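Local coordinates for protein O-methyltransferase (PDB 4CE0) that probably transfers a methyl group from S-adenosyl-L-methionine to the 4'-hydroxyl of the rhamnose of spinosyn, with a magnesium ion bound at its active site, at residues A[82-87]-A[109-114]; A[181-186]-A[208-213]; A[78-83]-A[177-182]. All coordinates share one frame; numbering follows the deposited sequence.

Contact 1. Residues A[82-87]-A[109-114]. With SAH (S-adenosyl-L-homocysteine), chain B.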
loop_
_atom_site.group_PDB
_atom_site.type_symbol
_atom_site.label_atom_id
_atom_site.label_comp_id
_atom_site.label_asym_id
_atom_site.label_seq_id
_atom_site.Cartn_x
_atom_site.Cartn_y
_atom_site.Cartn_z
ATOM N N THR A 82 -20.236 6.736 10.488
ATOM C CA THR A 82 -21.520 6.995 9.878
ATOM C C THR A 82 -21.254 7.844 8.675
ATOM O O THR A 82 -21.068 9.077 8.773
ATOM C CB THR A 82 -22.565 7.638 10.851
ATOM O OG1 THR A 82 -22.084 8.865 11.431
ATOM C CG2 THR A 82 -22.890 6.678 11.954
ATOM N N GLY A 83 -21.246 7.164 7.539
ATOM C CA GLY A 83 -20.912 7.755 6.249
ATOM C C GLY A 83 -19.542 7.252 5.800
ATOM O O GLY A 83 -18.510 7.795 6.225
ATOM N N VAL A 84 -19.548 6.216 4.957
ATOM C CA VAL A 84 -18.337 5.463 4.613
ATOM C C VAL A 84 -17.921 5.528 3.143
ATOM O O VAL A 84 -16.751 5.303 2.835
ATOM C CB VAL A 84 -18.464 3.982 5.063
ATOM C CG1 VAL A 84 -19.059 3.929 6.435
ATOM C CG2 VAL A 84 -19.291 3.107 4.060
ATOM N N TRP A 85 -18.853 5.890 2.254
ATOM C CA TRP A 85 -18.580 5.947 0.813
ATOM C C TRP A 85 -17.927 4.639 0.400
ATOM O O TRP A 85 -18.535 3.571 0.565
ATOM C CB TRP A 85 -17.722 7.156 0.462
ATOM C CG TRP A 85 -17.591 7.479 -0.982
ATOM C CD1 TRP A 85 -18.605 7.555 -1.892
ATOM C CD2 TRP A 85 -16.389 7.853 -1.684
ATOM N NE1 TRP A 85 -18.105 7.912 -3.126
ATOM C CE2 TRP A 85 -16.756 8.100 -3.027
ATOM C CE3 TRP A 85 -15.049 7.982 -1.315
ATOM C CZ2 TRP A 85 -15.821 8.461 -4.003
ATOM C CZ3 TRP A 85 -14.116 8.327 -2.294
ATOM C CH2 TRP A 85 -14.509 8.547 -3.623
ATOM N N ARG A 86 -16.697 4.695 -0.101
ATOM C CA ARG A 86 -16.051 3.486 -0.598
ATOM C C ARG A 86 -15.425 2.638 0.508
ATOM O O ARG A 86 -14.964 1.516 0.256
ATOM C CB ARG A 86 -15.026 3.838 -1.677
ATOM C CG ARG A 86 -15.663 4.263 -2.992
ATOM C CD ARG A 86 -14.651 4.800 -3.956
ATOM N NE ARG A 86 -15.288 5.347 -5.152
ATOM C CZ ARG A 86 -14.707 6.195 -5.997
ATOM N NH1 ARG A 86 -13.458 6.607 -5.798
ATOM N NH2 ARG A 86 -15.388 6.638 -7.043
ATOM N N GLY A 87 -15.396 3.186 1.722
ATOM C CA GLY A 87 -15.029 2.412 2.903
ATOM C C GLY A 87 -13.668 2.662 3.473
ATOM O O GLY A 87 -13.306 2.089 4.515
ATOM N N VAL A 109 -19.463 -0.327 10.063
ATOM C CA VAL A 109 -19.429 0.374 8.799
ATOM C C VAL A 109 -20.864 0.704 8.502
ATOM O O VAL A 109 -21.633 -0.167 8.053
ATOM C CB VAL A 109 -18.834 -0.516 7.702
ATOM C CG1 VAL A 109 -18.842 0.201 6.335
ATOM C CG2 VAL A 109 -17.448 -0.950 8.098
ATOM N N VAL A 110 -21.224 1.960 8.776
ATOM C CA VAL A 110 -22.624 2.357 8.825
ATOM C C VAL A 110 -22.966 3.338 7.723
ATOM O O VAL A 110 -22.478 4.477 7.695
ATOM C CB VAL A 110 -23.003 3.031 10.170
ATOM C CG1 VAL A 110 -24.499 3.105 10.298
ATOM C CG2 VAL A 110 -22.369 2.345 11.377
ATOM N N ASP A 111 -23.858 2.919 6.845
ATOM C CA ASP A 111 -24.165 3.706 5.674
ATOM C C ASP A 111 -25.489 3.264 5.070
ATOM O O ASP A 111 -26.008 2.191 5.400
ATOM C CB ASP A 111 -23.050 3.530 4.645
ATOM C CG ASP A 111 -23.018 4.657 3.627
ATOM O OD1 ASP A 111 -23.848 4.647 2.687
ATOM O OD2 ASP A 111 -22.147 5.537 3.755
ATOM N N SER A 112 -26.037 4.077 4.173
ATOM C CA SER A 112 -27.165 3.615 3.353
ATOM C C SER A 112 -26.689 2.631 2.278
ATOM O O SER A 112 -27.424 1.737 1.887
ATOM C CB SER A 112 -27.825 4.785 2.647
ATOM O OG SER A 112 -26.898 5.344 1.751
ATOM N N PHE A 113 -25.456 2.812 1.808
ATOM C CA PHE A 113 -24.911 2.069 0.661
ATOM C C PHE A 113 -25.720 2.362 -0.612
ATOM O O PHE A 113 -25.740 1.558 -1.543
ATOM C CB PHE A 113 -24.789 0.560 0.939
ATOM C CG PHE A 113 -23.863 0.231 2.103
ATOM C CD1 PHE A 113 -22.472 0.279 1.949
ATOM C CD2 PHE A 113 -24.380 -0.091 3.358
ATOM C CE1 PHE A 113 -21.632 0.019 3.020
ATOM C CE2 PHE A 113 -23.539 -0.359 4.435
ATOM C CZ PHE A 113 -22.158 -0.315 4.260
ATOM N N GLN A 114 -26.350 3.536 -0.631
ATOM C CA GLN A 114 -27.089 4.059 -1.788
ATOM C C GLN A 114 -26.825 5.551 -1.954
ATOM O O GLN A 114 -27.484 6.211 -2.747
ATOM C CB GLN A 114 -28.601 3.913 -1.599
ATOM C CG GLN A 114 -29.069 2.570 -1.113
ATOM C CD GLN A 114 -30.443 2.653 -0.469
ATOM O OE1 GLN A 114 -31.374 3.247 -1.021
ATOM N NE2 GLN A 114 -30.571 2.067 0.714
HETATM N N SAH B . -14.590 8.901 1.917
HETATM C CA SAH B . -15.567 9.420 2.888
HETATM C CB SAH B . -17.019 9.132 2.600
HETATM C CG SAH B . -18.233 9.749 3.294
HETATM S SD SAH B . -19.278 10.320 1.921
HETATM C C SAH B . -15.128 8.627 4.053
HETATM O O SAH B . -15.921 8.580 4.979
HETATM O OXT SAH B . -13.871 8.121 3.792
HETATM C "C5'" SAH B . -20.925 10.406 2.710
HETATM C "C4'" SAH B . -21.569 9.038 2.982
HETATM O "O4'" SAH B . -22.628 9.163 3.908
HETATM C "C3'" SAH B . -22.190 8.370 1.752
HETATM O "O3'" SAH B . -21.583 7.103 1.607
HETATM C "C2'" SAH B . -23.700 8.272 2.004
HETATM O "O2'" SAH B . -24.408 7.130 1.476
HETATM C "C1'" SAH B . -23.741 8.354 3.533
HETATM N N9 SAH B . -24.958 8.943 4.142
HETATM C C8 SAH B . -25.211 10.292 4.277
HETATM N N7 SAH B . -26.374 10.428 4.931
HETATM C C5 SAH B . -26.849 9.204 5.252
HETATM C C6 SAH B . -27.995 8.759 5.914
HETATM N N6 SAH B . -28.889 9.619 6.398
HETATM N N1 SAH B . -28.216 7.412 6.068
HETATM C C2 SAH B . -27.312 6.479 5.602
HETATM N N3 SAH B . -26.204 6.932 4.925
HETATM C C4 SAH B . -25.949 8.263 4.781
#
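Asp111 OD2 accepts the backbone N-H of Val84 in an almost straight bond, with N and OD2 2.9 Å apart, on its anti lone pair. The same OD2 takes the ribose hydroxyl O3' of S-adenosyl-L-homocysteine at 2.7 Å. The other oxygen, OD1, takes O2' at 2.8 Å. The two carboxylate oxygens thus hold both ribose hydroxyls, an arrangement characteristic of the acidic residue that ends the second strand in Rossmann-like methyltransferases. Trp85 N adds a weak bond to O3'. Beside the ribose, Ser112 N donates to adenine N3 at 3.0 Å.

The carboxylate is held from its own segment as well as by Val84 N. Asp111 CG stands anti to the backbone N (chi1 -160°). OD1 accepts Phe113 N on its anti lone pair, which makes an Asx turn. The Phe113 ring lies flat against Asp111 CB, which sits over the ring centre. Separately, Ser112 OG accepts Gln114 N in an ST turn.

On the loop side, Gly83 N bonds to Val110 O at 3.0 Å and continues the parallel pairing of Thr82 with Val110. Gly83 has a positive phi (108°) and lies close against the ligand. A type II' turn from Val84 to Gly87 then reverses the loop. Val84 packs with both methyls on the neighbouring strand: CG2 meets Val109 CG1 at 3.7 Å, and CG1 also rests on Val109 CG1. CG2 reaches Phe113 CE1 as well, at 4.0 Å.

The loop 82-87 links strand 78-82 to helix 88-100, with Gly87 as N-cap. Strand 107-111 continues the sheet to strand 160-164, whose Val160 and Phe162 touch Val109. Helix 143-152 packs on Val109 and Phe113, and Phe167 of helix 167-170 touches Thr82 and Val110.

Contact 2. Residues A[181-186]-A[208-213]. With MG (magnesium ion), chain C; SAH (S-adenosyl-L-homocysteine), chain B.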
loop_
_atom_site.group_PDB
_atom_site.type_symbol
_atom_site.label_atom_id
_atom_site.label_comp_id
_atom_site.label_asym_id
_atom_site.label_seq_id
_atom_site.Cartn_x
_atom_site.Cartn_y
_atom_site.Cartn_z
ATOM N N VAL A 181 -14.539 5.222 19.487
ATOM C CA VAL A 181 -14.374 6.245 18.453
ATOM C C VAL A 181 -15.639 6.327 17.606
ATOM O O VAL A 181 -16.169 5.333 17.174
ATOM C CB VAL A 181 -13.130 5.958 17.530
ATOM C CG1 VAL A 181 -13.074 6.909 16.333
ATOM C CG2 VAL A 181 -11.849 5.974 18.311
ATOM N N LEU A 182 -16.107 7.535 17.356
ATOM C CA LEU A 182 -17.323 7.747 16.580
ATOM C C LEU A 182 -16.977 8.768 15.529
ATOM O O LEU A 182 -16.680 9.926 15.854
ATOM C CB LEU A 182 -18.471 8.246 17.493
ATOM C CG LEU A 182 -19.729 8.790 16.793
ATOM C CD1 LEU A 182 -20.359 7.694 15.923
ATOM C CD2 LEU A 182 -20.755 9.371 17.803
ATOM N N ARG A 183 -16.947 8.329 14.271
ATOM C CA ARG A 183 -16.594 9.207 13.157
ATOM C C ARG A 183 -17.844 9.546 12.342
ATOM O O ARG A 183 -18.559 8.656 11.903
ATOM C CB ARG A 183 -15.504 8.589 12.288
ATOM C CG ARG A 183 -14.938 9.556 11.259
ATOM C CD ARG A 183 -13.747 8.986 10.456
ATOM N NE ARG A 183 -13.006 10.156 10.061
ATOM C CZ ARG A 183 -13.287 10.918 9.014
ATOM N NH1 ARG A 183 -14.220 10.554 8.130
ATOM N NH2 ARG A 183 -12.581 12.024 8.841
ATOM N N LEU A 184 -18.128 10.844 12.206
ATOM C CA LEU A 184 -19.317 11.328 11.475
ATOM C C LEU A 184 -18.867 11.916 10.160
ATOM O O LEU A 184 -18.050 12.854 10.117
ATOM C CB LEU A 184 -20.074 12.374 12.257
ATOM C CG LEU A 184 -21.094 11.910 13.284
ATOM C CD1 LEU A 184 -20.460 11.098 14.375
ATOM C CD2 LEU A 184 -21.755 13.131 13.855
ATOM N N ASP A 185 -19.351 11.333 9.084
ATOM C CA ASP A 185 -19.002 11.817 7.770
ATOM C C ASP A 185 -20.215 11.683 6.882
ATOM O O ASP A 185 -20.127 11.219 5.758
ATOM C CB ASP A 185 -17.791 11.054 7.213
ATOM C CG ASP A 185 -17.031 11.845 6.152
ATOM O OD1 ASP A 185 -17.545 12.921 5.720
ATOM O OD2 ASP A 185 -15.912 11.400 5.758
ATOM N N GLY A 186 -21.368 12.029 7.438
ATOM C CA GLY A 186 -22.542 12.359 6.646
ATOM C C GLY A 186 -22.564 13.874 6.637
ATOM O O GLY A 186 -22.404 14.514 7.676
ATOM N N PHE A 208 -13.548 9.397 21.379
ATOM C CA PHE A 208 -13.465 10.530 20.461
ATOM C C PHE A 208 -14.679 10.638 19.568
ATOM O O PHE A 208 -15.180 9.633 19.009
ATOM C CB PHE A 208 -12.236 10.392 19.553
ATOM C CG PHE A 208 -10.927 10.613 20.251
ATOM C CD1 PHE A 208 -10.258 9.551 20.846
ATOM C CD2 PHE A 208 -10.346 11.891 20.287
ATOM C CE1 PHE A 208 -9.055 9.748 21.497
ATOM C CE2 PHE A 208 -9.141 12.091 20.926
ATOM C CZ PHE A 208 -8.484 11.023 21.531
ATOM N N VAL A 209 -15.134 11.874 19.409
ATOM C CA VAL A 209 -16.040 12.210 18.321
ATOM C C VAL A 209 -15.258 12.996 17.284
ATOM O O VAL A 209 -14.643 14.036 17.599
ATOM C CB VAL A 209 -17.235 13.081 18.752
ATOM C CG1 VAL A 209 -18.166 13.226 17.567
ATOM C CG2 VAL A 209 -17.949 12.467 19.876
ATOM N N ILE A 210 -15.296 12.486 16.053
ATOM C CA ILE A 210 -14.664 13.103 14.916
ATOM C C ILE A 210 -15.734 13.602 13.938
ATOM O O ILE A 210 -16.627 12.866 13.520
ATOM C CB ILE A 210 -13.717 12.118 14.239
ATOM C CG1 ILE A 210 -12.567 11.746 15.179
ATOM C CG2 ILE A 210 -13.133 12.718 12.974
ATOM C CD1 ILE A 210 -11.744 10.613 14.675
ATOM N N ILE A 211 -15.658 14.877 13.597
ATOM C CA ILE A 211 -16.649 15.500 12.707
ATOM C C ILE A 211 -15.925 15.844 11.400
ATOM O O ILE A 211 -15.145 16.789 11.348
ATOM C CB ILE A 211 -17.229 16.774 13.297
ATOM C CG1 ILE A 211 -17.701 16.570 14.739
ATOM C CG2 ILE A 211 -18.371 17.277 12.423
ATOM C CD1 ILE A 211 -18.946 15.710 14.879
ATOM N N ASP A 212 -16.180 15.096 10.336
ATOM C CA ASP A 212 -15.309 15.211 9.193
ATOM C C ASP A 212 -15.480 16.558 8.483
ATOM O O ASP A 212 -14.533 17.048 7.893
ATOM C CB ASP A 212 -15.532 14.053 8.204
ATOM C CG ASP A 212 -14.484 14.029 7.102
ATOM O OD1 ASP A 212 -13.338 13.618 7.392
ATOM O OD2 ASP A 212 -14.781 14.440 5.954
ATOM N N ASP A 213 -16.685 17.127 8.540
ATOM C CA ASP A 213 -17.012 18.376 7.848
ATOM C C ASP A 213 -17.603 19.404 8.791
ATOM O O ASP A 213 -18.607 20.062 8.475
ATOM C CB ASP A 213 -18.024 18.120 6.726
ATOM C CG ASP A 213 -17.437 17.310 5.608
ATOM O OD1 ASP A 213 -16.776 17.909 4.730
ATOM O OD2 ASP A 213 -17.600 16.076 5.631
HETATM MG MG MG C . -16.478 14.475 4.917
HETATM N N SAH B . -14.590 8.901 1.917
HETATM C CA SAH B . -15.567 9.420 2.888
HETATM C CB SAH B . -17.019 9.132 2.600
HETATM C CG SAH B . -18.233 9.749 3.294
HETATM S SD SAH B . -19.278 10.320 1.921
HETATM C C SAH B . -15.128 8.627 4.053
HETATM O O SAH B . -15.921 8.580 4.979
HETATM O OXT SAH B . -13.871 8.121 3.792
HETATM C "C5'" SAH B . -20.925 10.406 2.710
HETATM C "C4'" SAH B . -21.569 9.038 2.982
HETATM O "O4'" SAH B . -22.628 9.163 3.908
HETATM C "C3'" SAH B . -22.190 8.370 1.752
HETATM O "O3'" SAH B . -21.583 7.103 1.607
HETATM C "C2'" SAH B . -23.700 8.272 2.004
HETATM O "O2'" SAH B . -24.408 7.130 1.476
HETATM C "C1'" SAH B . -23.741 8.354 3.533
HETATM N N9 SAH B . -24.958 8.943 4.142
HETATM C C8 SAH B . -25.211 10.292 4.277
HETATM N N7 SAH B . -26.374 10.428 4.931
HETATM C C5 SAH B . -26.849 9.204 5.252
HETATM C C6 SAH B . -27.995 8.759 5.914
HETATM N N6 SAH B . -28.889 9.619 6.398
HETATM N N1 SAH B . -28.216 7.412 6.068
HETATM C C2 SAH B . -27.312 6.479 5.602
HETATM N N3 SAH B . -26.204 6.932 4.925
HETATM C C4 SAH B . -25.949 8.263 4.781
HETATM O O HOH W 1 -19.322 15.522 9.592
HETATM O O HOH W 2 -15.580 13.229 3.382
HETATM O O HOH W 3 -15.563 15.938 3.429
HETATM O O HOH W 4 -17.929 14.570 3.424
#
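Arg183 runs from its strand across Ile210 to Asp212. Its CG stands anti to the backbone N (chi1 -170°), and the chain is extended from CG to NE. CB starts on the sheet face shared with Val181, Phe208 and Ile210. CG touches Ile210 CG2 at 4.0 Å, and NE passes the same methyl at 3.9 Å. At the tip, NH1 forms a salt bridge with Asp185 OD2 at 3.0 Å. That oxygen lies at the guanidinium edge, in its plane, while NH1 meets it from above the carboxylate plane. NH1 has a second acidic partner in Glu81. NH2 pairs with Asp212 OD1 in a salt bridge whose details are doubtful, because the two atoms are modelled too close. Arg59 also salt-bridges Asp212 OD1.

One oxygen of each of three aspartates binds magnesium. Asp185 OD1 and Asp212 OD2 each bind it at 2.0 Å, and Asp213 OD2 binds at 2.1 Å. Three waters complete six ligands. One of them donates to Asp185 OD2 and another to Asp213 OD1. The metal probably offsets the repulsion of the three clustered acids, and Arg183 probably helps at Asp185 and Asp212.

N-terminal to the site the strands run parallel, their axes 12° apart. Leu182 N donates to Phe208 O, Ile210 N to Leu182 O, Leu184 N to Ile210 O and Asp212 N to Leu184 O. On the face away from Arg183, the side chains of Leu184 and Ile211 lie side by side, CD2 to CD1 3.9 Å, with helix 189-199 packed on Leu184. A further water bridges Leu184 O and Asp213 N.

Metal-binding aspartates at the C-terminal ends of adjacent parallel strands, here beside S-adenosyl-L-homocysteine, are characteristic of the magnesium site in TylF/MycF-type methyltransferases.

Contact 3. Residues A[78-83]-A[177-182]. With SAH (S-adenosyl-L-homocysteine), chain B.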
loop_
_atom_site.group_PDB
_atom_site.type_symbol
_atom_site.label_atom_id
_atom_site.label_comp_id
_atom_site.label_asym_id
_atom_site.label_seq_id
_atom_site.Cartn_x
_atom_site.Cartn_y
_atom_site.Cartn_z
ATOM N N ASP A 78 -16.071 -0.179 20.502
ATOM C CA ASP A 78 -15.886 -0.416 19.094
ATOM C C ASP A 78 -15.642 0.908 18.415
ATOM O O ASP A 78 -15.606 1.989 19.067
ATOM C CB ASP A 78 -17.138 -1.071 18.501
ATOM C CG ASP A 78 -17.345 -2.482 18.985
ATOM O OD1 ASP A 78 -16.357 -3.137 19.384
ATOM O OD2 ASP A 78 -18.518 -2.931 18.976
ATOM N N PHE A 79 -15.487 0.840 17.103
ATOM C CA PHE A 79 -15.288 2.052 16.321
ATOM C C PHE A 79 -16.442 2.081 15.374
ATOM O O PHE A 79 -16.898 1.037 14.943
ATOM C CB PHE A 79 -13.984 1.991 15.509
ATOM C CG PHE A 79 -12.741 1.831 16.335
ATOM C CD1 PHE A 79 -12.713 2.163 17.674
ATOM C CD2 PHE A 79 -11.577 1.389 15.744
ATOM C CE1 PHE A 79 -11.525 2.031 18.427
ATOM C CE2 PHE A 79 -10.403 1.248 16.484
ATOM C CZ PHE A 79 -10.386 1.568 17.833
ATOM N N ALA A 80 -16.902 3.260 15.011
ATOM C CA ALA A 80 -17.987 3.354 14.077
ATOM C C ALA A 80 -17.819 4.554 13.186
ATOM O O ALA A 80 -17.462 5.627 13.686
ATOM C CB ALA A 80 -19.330 3.439 14.845
ATOM N N GLU A 81 -18.101 4.389 11.890
ATOM C CA GLU A 81 -18.219 5.541 10.988
ATOM C C GLU A 81 -19.587 5.588 10.326
ATOM O O GLU A 81 -20.044 4.622 9.700
ATOM C CB GLU A 81 -17.108 5.623 9.922
ATOM C CG GLU A 81 -17.151 6.989 9.121
ATOM C CD GLU A 81 -16.246 7.035 7.917
ATOM O OE1 GLU A 81 -16.174 5.999 7.200
ATOM O OE2 GLU A 81 -15.615 8.105 7.672
ATOM N N THR A 82 -20.236 6.736 10.488
ATOM C CA THR A 82 -21.520 6.995 9.878
ATOM C C THR A 82 -21.254 7.844 8.675
ATOM O O THR A 82 -21.068 9.077 8.773
ATOM C CB THR A 82 -22.565 7.638 10.851
ATOM O OG1 THR A 82 -22.084 8.865 11.431
ATOM C CG2 THR A 82 -22.890 6.678 11.954
ATOM N N GLY A 83 -21.246 7.164 7.539
ATOM C CA GLY A 83 -20.912 7.755 6.249
ATOM C C GLY A 83 -19.542 7.252 5.800
ATOM O O GLY A 83 -18.510 7.795 6.225
ATOM N N GLN A 177 -23.048 -1.560 21.285
ATOM C CA GLN A 177 -23.173 -1.400 22.746
ATOM C C GLN A 177 -22.339 -0.243 23.270
ATOM O O GLN A 177 -22.804 0.580 24.063
ATOM C CB GLN A 177 -22.744 -2.678 23.473
ATOM C CG GLN A 177 -23.873 -3.589 23.872
ATOM C CD GLN A 177 -24.601 -4.143 22.679
ATOM O OE1 GLN A 177 -25.175 -3.400 21.883
ATOM N NE2 GLN A 177 -24.576 -5.459 22.537
ATOM N N GLU A 178 -21.083 -0.197 22.855
ATOM C CA GLU A 178 -20.231 0.931 23.204
ATOM C C GLU A 178 -19.208 1.261 22.130
ATOM O O GLU A 178 -18.838 0.424 21.316
ATOM C CB GLU A 178 -19.562 0.732 24.575
ATOM C CG GLU A 178 -18.754 -0.522 24.741
ATOM C CD GLU A 178 -18.280 -0.739 26.174
ATOM O OE1 GLU A 178 -18.422 0.175 27.000
ATOM O OE2 GLU A 178 -17.747 -1.822 26.473
ATOM N N LEU A 179 -18.778 2.508 22.145
ATOM C CA LEU A 179 -17.896 3.025 21.134
ATOM C C LEU A 179 -16.772 3.721 21.842
ATOM O O LEU A 179 -16.989 4.425 22.827
ATOM C CB LEU A 179 -18.637 4.030 20.232
ATOM C CG LEU A 179 -19.709 3.467 19.281
ATOM C CD1 LEU A 179 -20.525 4.578 18.604
ATOM C CD2 LEU A 179 -19.072 2.590 18.238
ATOM N N ALA A 180 -15.571 3.544 21.311
ATOM C CA ALA A 180 -14.425 4.323 21.737
ATOM C C ALA A 180 -14.139 5.430 20.738
ATOM O O ALA A 180 -13.515 6.441 21.078
ATOM C CB ALA A 180 -13.209 3.421 21.867
ATOM N N VAL A 181 -14.539 5.222 19.487
ATOM C CA VAL A 181 -14.374 6.245 18.453
ATOM C C VAL A 181 -15.639 6.327 17.606
ATOM O O VAL A 181 -16.169 5.333 17.174
ATOM C CB VAL A 181 -13.130 5.958 17.530
ATOM C CG1 VAL A 181 -13.074 6.909 16.333
ATOM C CG2 VAL A 181 -11.849 5.974 18.311
ATOM N N LEU A 182 -16.107 7.535 17.356
ATOM C CA LEU A 182 -17.323 7.747 16.580
ATOM C C LEU A 182 -16.977 8.768 15.529
ATOM O O LEU A 182 -16.680 9.926 15.854
ATOM C CB LEU A 182 -18.471 8.246 17.493
ATOM C CG LEU A 182 -19.729 8.790 16.793
ATOM C CD1 LEU A 182 -20.359 7.694 15.923
ATOM C CD2 LEU A 182 -20.755 9.371 17.803
HETATM N N SAH B . -14.590 8.901 1.917
HETATM C CA SAH B . -15.567 9.420 2.888
HETATM C CB SAH B . -17.019 9.132 2.600
HETATM C CG SAH B . -18.233 9.749 3.294
HETATM S SD SAH B . -19.278 10.320 1.921
HETATM C C SAH B . -15.128 8.627 4.053
HETATM O O SAH B . -15.921 8.580 4.979
HETATM O OXT SAH B . -13.871 8.121 3.792
HETATM C "C5'" SAH B . -20.925 10.406 2.710
HETATM C "C4'" SAH B . -21.569 9.038 2.982
HETATM O "O4'" SAH B . -22.628 9.163 3.908
HETATM C "C3'" SAH B . -22.190 8.370 1.752
HETATM O "O3'" SAH B . -21.583 7.103 1.607
HETATM C "C2'" SAH B . -23.700 8.272 2.004
HETATM O "O2'" SAH B . -24.408 7.130 1.476
HETATM C "C1'" SAH B . -23.741 8.354 3.533
HETATM N N9 SAH B . -24.958 8.943 4.142
HETATM C C8 SAH B . -25.211 10.292 4.277
HETATM N N7 SAH B . -26.374 10.428 4.931
HETATM C C5 SAH B . -26.849 9.204 5.252
HETATM C C6 SAH B . -27.995 8.759 5.914
HETATM N N6 SAH B . -28.889 9.619 6.398
HETATM N N1 SAH B . -28.216 7.412 6.068
HETATM C C2 SAH B . -27.312 6.479 5.602
HETATM N N3 SAH B . -26.204 6.932 4.925
HETATM C C4 SAH B . -25.949 8.263 4.781
HETATM O O HOH W 5 -20.355 -2.467 21.008
#
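Phe79 turns the CD1-CE1 side of its ring to Val181 and Ala180. CD1 meets Val181 CB at 3.8 Å. CE1 meets Ala180 CB at 4.1 Å, with that methyl near the ring plane, at the edge. Val67 and Val70 of helix 56-73 and Met93 and Leu97 of helix 88-100 also touch the ring. On the other face of the sheet, Ala80 CB packs tightly on Leu179 CD2 at 3.5 Å, and Leu199 of helix 189-199 touches Leu179.

The backbones pair in parallel with a beta bulge. Asp78 is level with Leu179, yet Phe79 is level with Val181. The extra residue is Ala180. Asp78 O takes Ala180 N at 2.7 Å and, weakly, Val181 N at 3.4 Å. Asp78 N donates to Glu178 O from above the carbonyl plane. Past the bulge, Ala80 N donates to Val181 O at 3.1 Å.

A water links Asp78 OD2, Glu178 O and Gln177 N. Asp78 OD1 also accepts from Thr106 N, just before strand 107-111, and OD2 from Trp108 NE1 on that strand. Farther along strand 78-82, Glu81 OE2 lies 2.8 Å from the carboxylate atom O of SAH. The contact itself divides its chemistry: backbone bonds and a water serve the polar edge at Asp78, while both sheet faces are apolar, Phe79 with Val181 on one and Ala80 with Leu179 on the other.

Overall arrangement
The three contacts lie in one mixed sheet, in which strands 107-111, 78-82, 179-184 and 207-211 are successive parallel neighbours. Contact 3 pairs the two middle strands, contact 1 joins the end of 78-82 to 107-111, and contact 2 joins 179-184 to 207-211. Contacts 1 and 3 share Thr82 and Gly83; contacts 2 and 3 share Val181 and Leu182. Centres are about 13 Å apart for contacts 1 and 2 and for 1 and 3, and about 9 Å for 2 and 3. Along the chain contact 1 closes before contact 2 opens; contact 3 starts from the same stretch as contact 1 and ends where contact 2 begins. The C-terminal strand ends thus bring ribose and magnesium sites together around one ligand.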